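Local coordinates for protein nickel-dependent hydrogenase large subunit (Allochromatium vinosum, PDB 3MYR) that carries the nickel-iron centre of a heterodimeric hydrogenase that oxidises molecular hydrogen and probably recycles the hydrogen released by nitrogenase, at residues Tyr284-Thr289 with Gly481-Pro486; Leu66-Ala71 with Leu490-Val495; Phe298-Gly303 with Leu395-Thr400; Arg92-Gly97 with Asp442-Trp447. One frame throughout, in Å; residues are numbered along the deposited sequence.

Contact 1. Residues Tyr284-Thr289 with Gly481-Pro486. With NFV (Ni-Fe oxidized active center), chain N.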
loop_
_atom_site.group_PDB
_atom_site.type_symbol
_atom_site.label_atom_id
_atom_site.label_comp_id
_atom_site.label_asym_id
_atom_site.label_seq_id
_atom_site.Cartn_x
_atom_site.Cartn_y
_atom_site.Cartn_z
ATOM N N TYR B 284 13.560 4.099 -12.638
ATOM C CA TYR B 284 14.414 5.163 -12.138
ATOM C C TYR B 284 15.613 4.597 -11.390
ATOM O O TYR B 284 16.599 5.335 -11.171
ATOM C CB TYR B 284 13.636 6.109 -11.237
ATOM C CG TYR B 284 12.396 6.741 -11.831
ATOM C CD1 TYR B 284 12.272 6.943 -13.223
ATOM C CD2 TYR B 284 11.379 7.258 -10.975
ATOM C CE1 TYR B 284 11.125 7.594 -13.759
ATOM C CE2 TYR B 284 10.184 7.920 -11.523
ATOM C CZ TYR B 284 10.067 8.021 -12.910
ATOM O OH TYR B 284 8.924 8.627 -13.415
ATOM N N GLY B 285 15.525 3.336 -10.941
ATOM C CA GLY B 285 16.614 2.736 -10.165
ATOM C C GLY B 285 16.552 3.133 -8.678
ATOM O O GLY B 285 15.808 4.053 -8.287
ATOM N N ASP B 286 17.281 2.406 -7.825
ATOM C CA ASP B 286 17.236 2.652 -6.384
ATOM C C ASP B 286 18.289 1.819 -5.654
ATOM O O ASP B 286 18.898 0.939 -6.256
ATOM C CB ASP B 286 15.855 2.286 -5.826
ATOM C CG ASP B 286 15.479 3.137 -4.599
ATOM O OD1 ASP B 286 14.281 3.389 -4.394
ATOM O OD2 ASP B 286 16.386 3.501 -3.801
ATOM N N LEU B 287 18.448 2.084 -4.362
ATOM C CA LEU B 287 19.200 1.250 -3.438
ATOM C C LEU B 287 20.713 1.385 -3.631
ATOM O O LEU B 287 21.402 0.448 -4.078
ATOM C CB LEU B 287 18.742 -0.199 -3.413
ATOM C CG LEU B 287 17.252 -0.321 -2.971
ATOM C CD1 LEU B 287 16.765 -1.731 -3.383
ATOM C CD2 LEU B 287 17.071 -0.097 -1.434
ATOM N N PRO B 288 21.239 2.557 -3.245
ATOM C CA PRO B 288 22.697 2.815 -3.401
ATOM C C PRO B 288 23.527 2.042 -2.350
ATOM O O PRO B 288 23.034 1.819 -1.261
ATOM C CB PRO B 288 22.802 4.333 -3.161
ATOM C CG PRO B 288 21.634 4.619 -2.182
ATOM C CD PRO B 288 20.500 3.748 -2.755
ATOM N N THR B 289 24.757 1.638 -2.679
ATOM C CA THR B 289 25.660 0.946 -1.768
ATOM C C THR B 289 26.211 1.883 -0.675
ATOM O O THR B 289 26.553 1.431 0.429
ATOM C CB THR B 289 26.915 0.354 -2.509
ATOM O OG1 THR B 289 27.532 1.406 -3.238
ATOM C CG2 THR B 289 26.543 -0.773 -3.479
ATOM N N GLY B 481 12.421 13.564 -6.052
ATOM C CA GLY B 481 12.734 12.393 -5.212
ATOM C C GLY B 481 12.306 11.161 -5.975
ATOM O O GLY B 481 11.155 11.074 -6.404
ATOM N N ILE B 482 13.257 10.290 -6.274
ATOM C CA ILE B 482 12.934 9.078 -7.023
ATOM C C ILE B 482 13.050 7.865 -6.129
ATOM O O ILE B 482 13.719 7.868 -5.075
ATOM C CB ILE B 482 13.804 8.883 -8.325
ATOM C CG1 ILE B 482 15.278 8.846 -8.008
ATOM C CG2 ILE B 482 13.621 10.004 -9.255
ATOM C CD1 ILE B 482 15.849 7.378 -7.595
ATOM N N MET B 483 12.355 6.815 -6.517
ATOM C CA MET B 483 12.415 5.585 -5.742
ATOM C C MET B 483 11.903 4.466 -6.657
ATOM O O MET B 483 11.140 4.745 -7.589
ATOM C CB MET B 483 11.532 5.716 -4.526
ATOM C CG MET B 483 10.904 4.396 -4.189
ATOM S SD MET B 483 10.647 4.419 -2.485
ATOM C CE MET B 483 11.185 2.782 -2.009
ATOM N N GLU B 484 12.335 3.234 -6.424
ATOM C CA GLU B 484 11.708 2.080 -7.081
ATOM C C GLU B 484 10.823 1.515 -5.992
ATOM O O GLU B 484 11.323 0.935 -5.036
ATOM C CB GLU B 484 12.763 1.046 -7.520
ATOM C CG GLU B 484 13.455 1.334 -8.923
ATOM C CD GLU B 484 12.484 1.305 -10.163
ATOM O OE1 GLU B 484 11.447 0.550 -10.193
ATOM O OE2 GLU B 484 12.797 2.038 -11.135
ATOM N N ALA B 485 9.529 1.797 -6.065
ATOM C CA ALA B 485 8.571 1.292 -5.071
ATOM C C ALA B 485 8.231 -0.159 -5.502
ATOM O O ALA B 485 8.522 -0.531 -6.640
ATOM C CB ALA B 485 7.311 2.181 -5.090
ATOM N N PRO B 486 7.709 -1.006 -4.590
ATOM C CA PRO B 486 7.333 -2.370 -5.071
ATOM C C PRO B 486 6.513 -2.457 -6.380
ATOM O O PRO B 486 6.658 -3.430 -7.105
ATOM C CB PRO B 486 6.497 -2.952 -3.901
ATOM C CG PRO B 486 7.098 -2.239 -2.703
ATOM C CD PRO B 486 7.338 -0.798 -3.161
HETATM FE FE NFV N . 2.393 2.404 -4.419
HETATM NI NI NFV N . -0.105 1.836 -2.832
HETATM C C1 NFV N . 3.489 3.487 -4.742
HETATM O O1 NFV N . 4.390 4.289 -5.026
HETATM C C2 NFV N . 3.730 1.057 -4.594
HETATM N N2 NFV N . 4.579 0.238 -4.693
HETATM C C3 NFV N . 1.880 2.244 -6.226
HETATM N N3 NFV N . 1.546 2.168 -7.346
HETATM O O4 NFV N . 1.093 0.963 -3.995
#
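The flat carboxylates of Glu484 and Asp286 are both met on their anti lone pairs by a backbone N-H of the opposite segment. Gly285 N binds Glu484 OE2 through the anti lone pair, the one turned from OE1, at 3.0 Å and 164°. Tyr284 N also reaches Glu484 OE2, at 2.7 Å, but the bond is bent and weak. In return Glu484 N donates to the anti lone pair of Asp286 OD1 (2.8 Å), while Leu287 N meets Asp286 OD2 on its anti side, 17° out of the carboxylate plane. The phenol ring of Tyr284 comes obliquely to Ile482, CD2 lying 3.9 Å from Ile482 CG2. Salt bridges from Arg393 to Glu484 OE1 and from Arg74 to Asp286 OD2 balance the two buried acids and would probably keep them ionised. This exchange of side-chain for backbone bonds lies just ahead of Ala485 and Pro486, which line the nickel-iron pocket, and is likely to steady the chain there; Ala485 CB is 3.4 Å from N2 of the nickel-iron centre. Strand 281-288, paired with 300-305, thus meets 476-485, an outer strand of a three-stranded antiparallel sheet, whose Met483 side chain reaches helices 67-80 and 86-112.

Contact 2. Residues Leu66-Ala71 with Leu490-Val495. With NFV (Ni-Fe oxidized active center), chain N.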
loop_
_atom_site.group_PDB
_atom_site.type_symbol
_atom_site.label_atom_id
_atom_site.label_comp_id
_atom_site.label_asym_id
_atom_site.label_seq_id
_atom_site.Cartn_x
_atom_site.Cartn_y
_atom_site.Cartn_z
ATOM N N LEU B 66 5.614 3.622 3.621
ATOM C CA LEU B 66 7.040 3.974 3.501
ATOM C C LEU B 66 7.416 4.641 2.164
ATOM O O LEU B 66 8.178 5.607 2.142
ATOM C CB LEU B 66 7.970 2.771 3.911
ATOM C CG LEU B 66 9.468 2.876 3.541
ATOM C CD1 LEU B 66 10.289 2.159 4.522
ATOM C CD2 LEU B 66 9.700 2.294 2.138
ATOM N N VAL B 67 6.923 4.141 1.024
ATOM C CA VAL B 67 7.611 4.544 -0.228
ATOM C C VAL B 67 7.387 6.013 -0.606
ATOM O O VAL B 67 8.314 6.637 -1.120
ATOM C CB VAL B 67 7.225 3.662 -1.482
ATOM C CG1 VAL B 67 7.476 2.159 -1.138
ATOM C CG2 VAL B 67 5.765 3.941 -1.868
ATOM N N HIS B 68 6.214 6.584 -0.291
ATOM C CA HIS B 68 6.055 8.008 -0.533
ATOM C C HIS B 68 6.787 8.859 0.512
ATOM O O HIS B 68 7.078 9.989 0.214
ATOM C CB HIS B 68 4.565 8.391 -0.596
ATOM C CG HIS B 68 3.856 7.778 -1.781
ATOM N ND1 HIS B 68 3.996 8.256 -3.054
ATOM C CD2 HIS B 68 3.002 6.727 -1.874
ATOM C CE1 HIS B 68 3.302 7.498 -3.901
ATOM N NE2 HIS B 68 2.679 6.567 -3.206
ATOM N N GLY B 69 6.923 8.380 1.769
ATOM C CA GLY B 69 7.754 9.059 2.730
ATOM C C GLY B 69 9.170 9.155 2.167
ATOM O O GLY B 69 9.786 10.198 2.209
ATOM N N ILE B 70 9.724 8.050 1.705
ATOM C CA ILE B 70 11.059 8.057 1.153
ATOM C C ILE B 70 11.198 8.989 -0.080
ATOM O O ILE B 70 12.131 9.789 -0.153
ATOM C CB ILE B 70 11.522 6.582 0.853
ATOM C CG1 ILE B 70 12.007 6.020 2.204
ATOM C CG2 ILE B 70 12.726 6.602 -0.158
ATOM C CD1 ILE B 70 12.190 4.672 2.165
ATOM N N ALA B 71 10.279 8.887 -1.042
ATOM C CA ALA B 71 10.358 9.728 -2.240
ATOM C C ALA B 71 10.258 11.221 -1.848
ATOM O O ALA B 71 10.964 12.070 -2.408
ATOM C CB ALA B 71 9.212 9.367 -3.198
ATOM N N LEU B 490 8.752 5.616 -8.998
ATOM C CA LEU B 490 7.935 6.569 -8.273
ATOM C C LEU B 490 8.777 7.815 -8.251
ATOM O O LEU B 490 9.981 7.724 -7.973
ATOM C CB LEU B 490 7.721 6.117 -6.787
ATOM C CG LEU B 490 7.239 7.181 -5.774
ATOM C CD1 LEU B 490 5.813 7.613 -6.112
ATOM C CD2 LEU B 490 7.172 6.584 -4.317
ATOM N N GLY B 491 8.169 8.972 -8.528
ATOM C CA GLY B 491 8.885 10.240 -8.421
ATOM C C GLY B 491 7.961 11.287 -7.777
ATOM O O GLY B 491 6.732 11.285 -8.071
ATOM N N HIS B 492 8.537 12.187 -6.951
ATOM C CA HIS B 492 7.839 13.320 -6.418
ATOM C C HIS B 492 8.626 14.516 -6.916
ATOM O O HIS B 492 9.819 14.623 -6.619
ATOM C CB HIS B 492 7.861 13.331 -4.901
ATOM C CG HIS B 492 6.976 12.288 -4.274
ATOM N ND1 HIS B 492 6.630 12.319 -2.949
ATOM C CD2 HIS B 492 6.333 11.218 -4.806
ATOM C CE1 HIS B 492 5.835 11.297 -2.675
ATOM N NE2 HIS B 492 5.604 10.640 -3.797
ATOM N N TRP B 493 7.967 15.418 -7.654
ATOM C CA TRP B 493 8.672 16.631 -8.091
ATOM C C TRP B 493 8.187 17.787 -7.214
ATOM O O TRP B 493 6.974 18.018 -7.123
ATOM C CB TRP B 493 8.317 16.907 -9.544
ATOM C CG TRP B 493 9.063 16.056 -10.520
ATOM C CD1 TRP B 493 10.112 16.469 -11.316
ATOM C CD2 TRP B 493 8.762 14.703 -10.918
ATOM N NE1 TRP B 493 10.493 15.448 -12.144
ATOM C CE2 TRP B 493 9.704 14.349 -11.906
ATOM C CE3 TRP B 493 7.858 13.706 -10.439
ATOM C CZ2 TRP B 493 9.721 13.083 -12.508
ATOM C CZ3 TRP B 493 7.852 12.461 -11.040
ATOM C CH2 TRP B 493 8.790 12.143 -12.065
ATOM N N ILE B 494 9.102 18.491 -6.562
ATOM C CA ILE B 494 8.680 19.591 -5.651
ATOM C C ILE B 494 9.260 20.922 -6.133
ATOM O O ILE B 494 10.409 20.993 -6.573
ATOM C CB ILE B 494 9.103 19.343 -4.210
ATOM C CG1 ILE B 494 8.557 20.425 -3.269
ATOM C CG2 ILE B 494 10.657 19.267 -4.093
ATOM C CD1 ILE B 494 8.817 20.084 -1.739
ATOM N N VAL B 495 8.487 21.979 -5.973
ATOM C CA VAL B 495 8.995 23.296 -6.222
ATOM C C VAL B 495 8.769 24.089 -4.974
ATOM O O VAL B 495 7.620 24.156 -4.467
ATOM C CB VAL B 495 8.236 23.964 -7.438
ATOM C CG1 VAL B 495 8.651 25.405 -7.653
ATOM C CG2 VAL B 495 8.424 23.108 -8.696
HETATM FE FE NFV N . 2.393 2.404 -4.419
HETATM NI NI NFV N . -0.105 1.836 -2.832
HETATM C C1 NFV N . 3.489 3.487 -4.742
HETATM O O1 NFV N . 4.390 4.289 -5.026
HETATM C C2 NFV N . 3.730 1.057 -4.594
HETATM N N2 NFV N . 4.579 0.238 -4.693
HETATM C C3 NFV N . 1.880 2.244 -6.226
HETATM N N3 NFV N . 1.546 2.168 -7.346
HETATM O O4 NFV N . 1.093 0.963 -3.995
#
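His68 and His492 both have CG anti to the carbonyl carbon (chi1 -66° and -72°), and from helix and strand their rings meet rim to rim, with planes 19° apart. Leu490 has CG anti to its backbone N, and its methyl groups come in against the same helix. The two imidazoles share a nearly straight hydrogen bond between His68 ND1 and His492 NE2, 3.0 Å long. Ala71 CB sits over the centre of one face of the His492 ring, 3.7 Å above its plane, a CH-pi contact. Leu490 CD2 wedges between Ala71 CB, at 3.6 Å, and Val67 CG2, at 3.9 Å, and makes a second, off-centre CH-pi contact with the His68 ring. This is how the first turn of helix 67-80 lies on strand 488-497, the middle strand of its sheet. All three of Val67, His68 and Leu490 line the nickel-iron pocket and gather round O1 of the diatomic ligand C1-O1 on the iron: His68 NE2 is 3.4 Å from O1, Val67 CG2 3.5 Å and Leu490 CD2 3.7 Å. Tyr504 OH bonds His492 ND1 on the far side. Gripped at both ring nitrogens, His492 stands one layer behind His68, which lines the pocket beside the C1-O1 ligand, and its hydrogen bond to His68 ND1 is likely to fix the rotation of the His68 ring.

Contact 3. Residues Phe298-Gly303 with Leu395-Thr400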
loop_
_atom_site.group_PDB
_atom_site.type_symbol
_atom_site.label_atom_id
_atom_site.label_comp_id
_atom_site.label_asym_id
_atom_site.label_seq_id
_atom_site.Cartn_x
_atom_site.Cartn_y
_atom_site.Cartn_z
ATOM N N PHE B 298 23.607 1.959 -7.757
ATOM C CA PHE B 298 22.274 1.422 -7.459
ATOM C C PHE B 298 22.279 -0.113 -7.559
ATOM O O PHE B 298 22.857 -0.693 -8.464
ATOM C CB PHE B 298 21.243 1.995 -8.441
ATOM C CG PHE B 298 20.738 3.393 -8.106
ATOM C CD1 PHE B 298 19.847 4.040 -8.989
ATOM C CD2 PHE B 298 21.104 4.044 -6.926
ATOM C CE1 PHE B 298 19.300 5.305 -8.697
ATOM C CE2 PHE B 298 20.610 5.323 -6.619
ATOM C CZ PHE B 298 19.690 5.964 -7.525
ATOM N N LEU B 299 21.572 -0.784 -6.671
ATOM C CA LEU B 299 21.218 -2.180 -6.926
ATOM C C LEU B 299 20.241 -2.323 -8.147
ATOM O O LEU B 299 20.469 -3.123 -9.047
ATOM C CB LEU B 299 20.613 -2.794 -5.657
ATOM C CG LEU B 299 20.086 -4.226 -5.826
ATOM C CD1 LEU B 299 21.284 -5.096 -6.264
ATOM C CD2 LEU B 299 19.626 -4.676 -4.490
ATOM N N PHE B 300 19.212 -1.511 -8.215
ATOM C CA PHE B 300 18.341 -1.512 -9.382
ATOM C C PHE B 300 18.763 -0.365 -10.285
ATOM O O PHE B 300 18.703 0.783 -9.866
ATOM C CB PHE B 300 16.890 -1.266 -8.946
ATOM C CG PHE B 300 16.279 -2.400 -8.148
ATOM C CD1 PHE B 300 16.250 -3.682 -8.661
ATOM C CD2 PHE B 300 15.536 -2.133 -7.017
ATOM C CE1 PHE B 300 15.625 -4.717 -7.947
ATOM C CE2 PHE B 300 14.880 -3.149 -6.320
ATOM C CZ PHE B 300 14.913 -4.433 -6.777
ATOM N N PRO B 301 19.147 -0.657 -11.547
ATOM C CA PRO B 301 19.680 0.407 -12.380
ATOM C C PRO B 301 18.582 1.285 -12.952
ATOM O O PRO B 301 17.436 0.823 -13.102
ATOM C CB PRO B 301 20.413 -0.359 -13.504
ATOM C CG PRO B 301 19.623 -1.658 -13.576
ATOM C CD PRO B 301 19.258 -1.978 -12.171
ATOM N N ARG B 302 18.962 2.528 -13.286
ATOM C CA ARG B 302 18.102 3.466 -14.002
ATOM C C ARG B 302 18.171 3.169 -15.491
ATOM O O ARG B 302 19.252 2.966 -16.038
ATOM C CB ARG B 302 18.602 4.892 -13.759
ATOM C CG ARG B 302 17.776 5.973 -14.481
ATOM C CD ARG B 302 18.077 7.412 -13.967
ATOM N NE ARG B 302 17.749 7.423 -12.554
ATOM C CZ ARG B 302 18.079 8.376 -11.682
ATOM N NH1 ARG B 302 17.822 8.211 -10.364
ATOM N NH2 ARG B 302 18.707 9.438 -12.123
ATOM N N GLY B 303 17.034 3.229 -16.173
ATOM C CA GLY B 303 17.033 3.143 -17.637
ATOM C C GLY B 303 15.663 2.746 -18.178
ATOM O O GLY B 303 14.709 2.511 -17.436
ATOM N N LEU B 395 13.863 -7.164 -16.020
ATOM C CA LEU B 395 14.423 -6.959 -17.371
ATOM C C LEU B 395 15.667 -6.071 -17.370
ATOM O O LEU B 395 16.642 -6.419 -18.031
ATOM C CB LEU B 395 13.389 -6.512 -18.437
ATOM C CG LEU B 395 12.194 -7.450 -18.697
ATOM C CD1 LEU B 395 11.121 -6.688 -19.468
ATOM C CD2 LEU B 395 12.617 -8.677 -19.512
ATOM N N MET B 396 15.647 -4.973 -16.596
ATOM C CA MET B 396 16.790 -4.069 -16.513
ATOM C C MET B 396 18.009 -4.744 -15.900
ATOM O O MET B 396 19.128 -4.545 -16.356
ATOM C CB MET B 396 16.431 -2.837 -15.676
ATOM C CG MET B 396 17.077 -1.524 -16.190
ATOM S SD MET B 396 16.459 -0.986 -17.834
ATOM C CE MET B 396 14.665 -0.826 -17.625
ATOM N N LEU B 397 17.799 -5.554 -14.860
ATOM C CA LEU B 397 18.855 -6.297 -14.245
ATOM C C LEU B 397 19.426 -7.291 -15.211
ATOM O O LEU B 397 20.664 -7.494 -15.242
ATOM C CB LEU B 397 18.376 -7.034 -12.964
ATOM C CG LEU B 397 18.193 -6.076 -11.765
ATOM C CD1 LEU B 397 17.377 -6.742 -10.626
ATOM C CD2 LEU B 397 19.559 -5.576 -11.257
ATOM N N TYR B 398 18.541 -7.994 -15.923
ATOM C CA TYR B 398 18.991 -8.980 -16.873
ATOM C C TYR B 398 19.821 -8.317 -17.961
ATOM O O TYR B 398 20.924 -8.780 -18.322
ATOM C CB TYR B 398 17.759 -9.650 -17.542
ATOM C CG TYR B 398 18.026 -10.981 -18.258
ATOM C CD1 TYR B 398 18.107 -11.044 -19.669
ATOM C CD2 TYR B 398 18.245 -12.145 -17.520
ATOM C CE1 TYR B 398 18.341 -12.277 -20.329
ATOM C CE2 TYR B 398 18.501 -13.349 -18.129
ATOM C CZ TYR B 398 18.537 -13.425 -19.542
ATOM O OH TYR B 398 18.747 -14.645 -20.137
ATOM N N ALA B 399 19.262 -7.248 -18.525
ATOM C CA ALA B 399 19.899 -6.578 -19.640
ATOM C C ALA B 399 21.281 -6.052 -19.247
ATOM O O ALA B 399 22.159 -5.988 -20.092
ATOM C CB ALA B 399 19.009 -5.432 -20.126
ATOM N N THR B 400 21.474 -5.647 -17.986
ATOM C CA THR B 400 22.729 -4.996 -17.577
ATOM C C THR B 400 23.695 -6.019 -16.960
ATOM O O THR B 400 24.656 -5.633 -16.296
ATOM C CB THR B 400 22.510 -3.833 -16.543
ATOM O OG1 THR B 400 21.769 -4.294 -15.399
ATOM C CG2 THR B 400 21.696 -2.691 -17.158
#
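The bend by which the chain enters strand 300-305 rests on the last turn of helix 390-399, with Pro301 set against Met396 and Leu397. Pro301 CG touches Met396 CG at 3.7 Å, the two side chains running past each other in opposite directions. Leu397 crosses Pro301 at about a right angle and divides its methyl groups: CD2 lies 3.4 Å from Leu299 O, whereas CD1 comes in the ring plane to the edge of Phe300, 3.8 Å from CE1. Leu299 and Phe300 together face Asp286 of the partner strand, a classic beta bulge, and the chain turns its corner at Leu299. Met396 is folded at chi2 (66°) and chi3 (57°), and its CE reaches Gly303 O at 3.3 Å. A CB on Gly303 would point at the helix and stand 3.5 Å from Met396 SD. An alanine in place of Met396 would probably open a gap between the helix and Gly303 and deprive Pro301 CG of its nearest neighbour there. At the helix end Thr400 OG1 binds Met396 O at 2.8 Å, reaching it from the face opposite to Thr400 N. Arg393, one helical turn before Leu397, makes a cation-pi contact with Phe300.

Contact 4. Residues Arg92-Gly97 with Asp442-Trp447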
loop_
_atom_site.group_PDB
_atom_site.type_symbol
_atom_site.label_atom_id
_atom_site.label_comp_id
_atom_site.label_asym_id
_atom_site.label_seq_id
_atom_site.Cartn_x
_atom_site.Cartn_y
_atom_site.Cartn_z
ATOM N N ARG B 92 17.617 3.462 5.514
ATOM C CA ARG B 92 16.590 3.596 4.538
ATOM C C ARG B 92 16.562 2.381 3.593
ATOM O O ARG B 92 15.497 1.898 3.297
ATOM C CB ARG B 92 16.683 4.888 3.727
ATOM C CG ARG B 92 16.143 6.138 4.487
ATOM C CD ARG B 92 16.426 7.449 3.622
ATOM N NE ARG B 92 16.028 8.678 4.305
ATOM C CZ ARG B 92 16.145 9.890 3.770
ATOM N NH1 ARG B 92 16.537 10.017 2.473
ATOM N NH2 ARG B 92 15.802 10.949 4.492
ATOM N N ASN B 93 17.722 1.904 3.141
ATOM C CA ASN B 93 17.762 0.730 2.288
ATOM C C ASN B 93 17.119 -0.463 2.981
ATOM O O ASN B 93 16.358 -1.213 2.356
ATOM C CB ASN B 93 19.207 0.306 1.913
ATOM C CG ASN B 93 19.851 1.205 0.871
ATOM O OD1 ASN B 93 21.071 1.054 0.578
ATOM N ND2 ASN B 93 19.099 2.141 0.322
ATOM N N LEU B 94 17.514 -0.714 4.233
ATOM C CA LEU B 94 16.939 -1.816 4.992
ATOM C C LEU B 94 15.403 -1.731 5.106
ATOM O O LEU B 94 14.674 -2.731 4.914
ATOM C CB LEU B 94 17.563 -1.833 6.396
ATOM C CG LEU B 94 19.001 -2.392 6.459
ATOM C CD1 LEU B 94 19.694 -1.986 7.792
ATOM C CD2 LEU B 94 18.978 -3.948 6.318
ATOM N N MET B 95 14.886 -0.535 5.374
ATOM C CA MET B 95 13.430 -0.351 5.500
ATOM C C MET B 95 12.791 -0.551 4.132
ATOM O O MET B 95 11.701 -1.113 4.040
ATOM C CB MET B 95 13.140 1.059 6.033
ATOM C CG MET B 95 13.574 1.230 7.496
ATOM S SD MET B 95 13.242 2.915 8.134
ATOM C CE MET B 95 13.551 4.040 6.765
ATOM N N ILE B 96 13.438 -0.070 3.064
ATOM C CA ILE B 96 12.886 -0.287 1.723
ATOM C C ILE B 96 12.846 -1.771 1.397
ATOM O O ILE B 96 11.820 -2.286 0.974
ATOM C CB ILE B 96 13.683 0.479 0.614
ATOM C CG1 ILE B 96 13.516 1.971 0.808
ATOM C CG2 ILE B 96 13.303 -0.006 -0.878
ATOM C CD1 ILE B 96 14.635 2.785 0.038
ATOM N N GLY B 97 13.939 -2.480 1.635
ATOM C CA GLY B 97 13.974 -3.954 1.377
ATOM C C GLY B 97 12.872 -4.635 2.216
ATOM O O GLY B 97 12.122 -5.465 1.693
ATOM N N ASP B 442 18.471 -11.314 -0.051
ATOM C CA ASP B 442 19.906 -11.534 0.047
ATOM C C ASP B 442 20.661 -10.240 0.260
ATOM O O ASP B 442 21.634 -10.269 0.929
ATOM C CB ASP B 442 20.491 -12.232 -1.207
ATOM C CG ASP B 442 19.969 -13.679 -1.373
ATOM O OD1 ASP B 442 20.220 -14.308 -2.436
ATOM O OD2 ASP B 442 19.334 -14.205 -0.412
ATOM N N ALA B 443 20.219 -9.116 -0.305
ATOM C CA ALA B 443 20.956 -7.860 -0.119
ATOM C C ALA B 443 20.874 -7.283 1.325
ATOM O O ALA B 443 21.743 -6.478 1.724
ATOM C CB ALA B 443 20.456 -6.813 -1.102
ATOM N N MET B 444 19.793 -7.625 2.042
ATOM C CA MET B 444 19.517 -7.095 3.369
ATOM C C MET B 444 20.672 -7.345 4.299
ATOM O O MET B 444 20.949 -6.479 5.095
ATOM C CB MET B 444 18.260 -7.719 4.015
ATOM C CG MET B 444 16.916 -7.396 3.276
ATOM S SD MET B 444 16.391 -5.730 3.604
ATOM C CE MET B 444 15.780 -5.943 5.326
ATOM N N GLN B 445 21.288 -8.537 4.251
ATOM C CA GLN B 445 22.375 -8.889 5.148
ATOM C C GLN B 445 23.558 -7.934 4.908
ATOM O O GLN B 445 24.154 -7.461 5.854
ATOM C CB GLN B 445 22.845 -10.374 5.033
ATOM C CG GLN B 445 23.792 -10.838 6.250
ATOM C CD GLN B 445 23.101 -10.684 7.672
ATOM O OE1 GLN B 445 23.690 -10.175 8.655
ATOM N NE2 GLN B 445 21.863 -11.091 7.752
ATOM N N GLY B 446 23.795 -7.538 3.661
ATOM C CA GLY B 446 24.960 -6.710 3.355
ATOM C C GLY B 446 24.738 -5.322 3.964
ATOM O O GLY B 446 25.650 -4.735 4.539
ATOM N N TRP B 447 23.510 -4.816 3.916
ATOM C CA TRP B 447 23.309 -3.446 4.425
ATOM C C TRP B 447 23.322 -3.443 5.950
ATOM O O TRP B 447 23.861 -2.511 6.575
ATOM C CB TRP B 447 21.976 -2.843 3.964
ATOM C CG TRP B 447 21.851 -2.740 2.493
ATOM C CD1 TRP B 447 22.768 -2.173 1.596
ATOM C CD2 TRP B 447 20.679 -3.079 1.714
ATOM N NE1 TRP B 447 22.230 -2.228 0.306
ATOM C CE2 TRP B 447 20.973 -2.776 0.352
ATOM C CE3 TRP B 447 19.421 -3.603 2.037
ATOM C CZ2 TRP B 447 20.083 -3.043 -0.670
ATOM C CZ3 TRP B 447 18.522 -3.827 1.012
ATOM C CH2 TRP B 447 18.849 -3.523 -0.322
#
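The Trp447 ring takes Asn93 CB over the centre of one face, 3.7 Å above its plane, a CH-pi contact. Leu94 and Trp447 run past each other in opposite directions, with Leu94 CG 3.9 Å from Trp447 CB. Leu94 CD2 goes on to Met444 O, at 3.4 Å, and Met444 CE closes on Leu94 O at the same separation, so each side chain covers a carbonyl of the other helix. Bends at chi2 (-76°) and chi3 (-75°) fold Met444 back, with SD 3.7 Å from Gly97 CA. A side chain on Gly97 would not fit, since a CB there would fall 2.5 Å from Met444 SD. Behind this first shell the ring is flanked by its own helix: Ala443 O lies over the opposite face, toward the rim, and Met444 SD is in plane at the edge. An alanine in place of Trp447 would probably open a broad gap over Asn93 and leave Met444 SD without the indole edge beside it. Long helices 86-112 and 426-456 run antiparallel here, their local axes 9.5 Å apart at 159°. Helix 236-265 adds Ile246 beside Leu94 and Met444, and Leu287 of strand 281-288 touches both Asn93 and Trp447.

Contact 1 lies in the middle, with the centres of contacts 2, 3 and 4 about 10, 11 and 12 Å from its own; contacts 2 and 3 are about 21 Å apart. It shares the sheet of strands 476-485 and 488-497 with contact 2, and the strand pair 281-288 and 300-305 with contact 3. Helix 86-112 of contact 4 packs on helix 67-80 of contact 2 and on Leu287. Along the chain contact 2 encloses the rest, joining residues more than 400 apart; contact 3 is nested within contacts 1 and 4, which cross each other. Distant parts of one hydrogenase fold thus converge on the nickel-iron centre, touched by contacts 1 and 2, while contacts 3 and 4 form layers farther out.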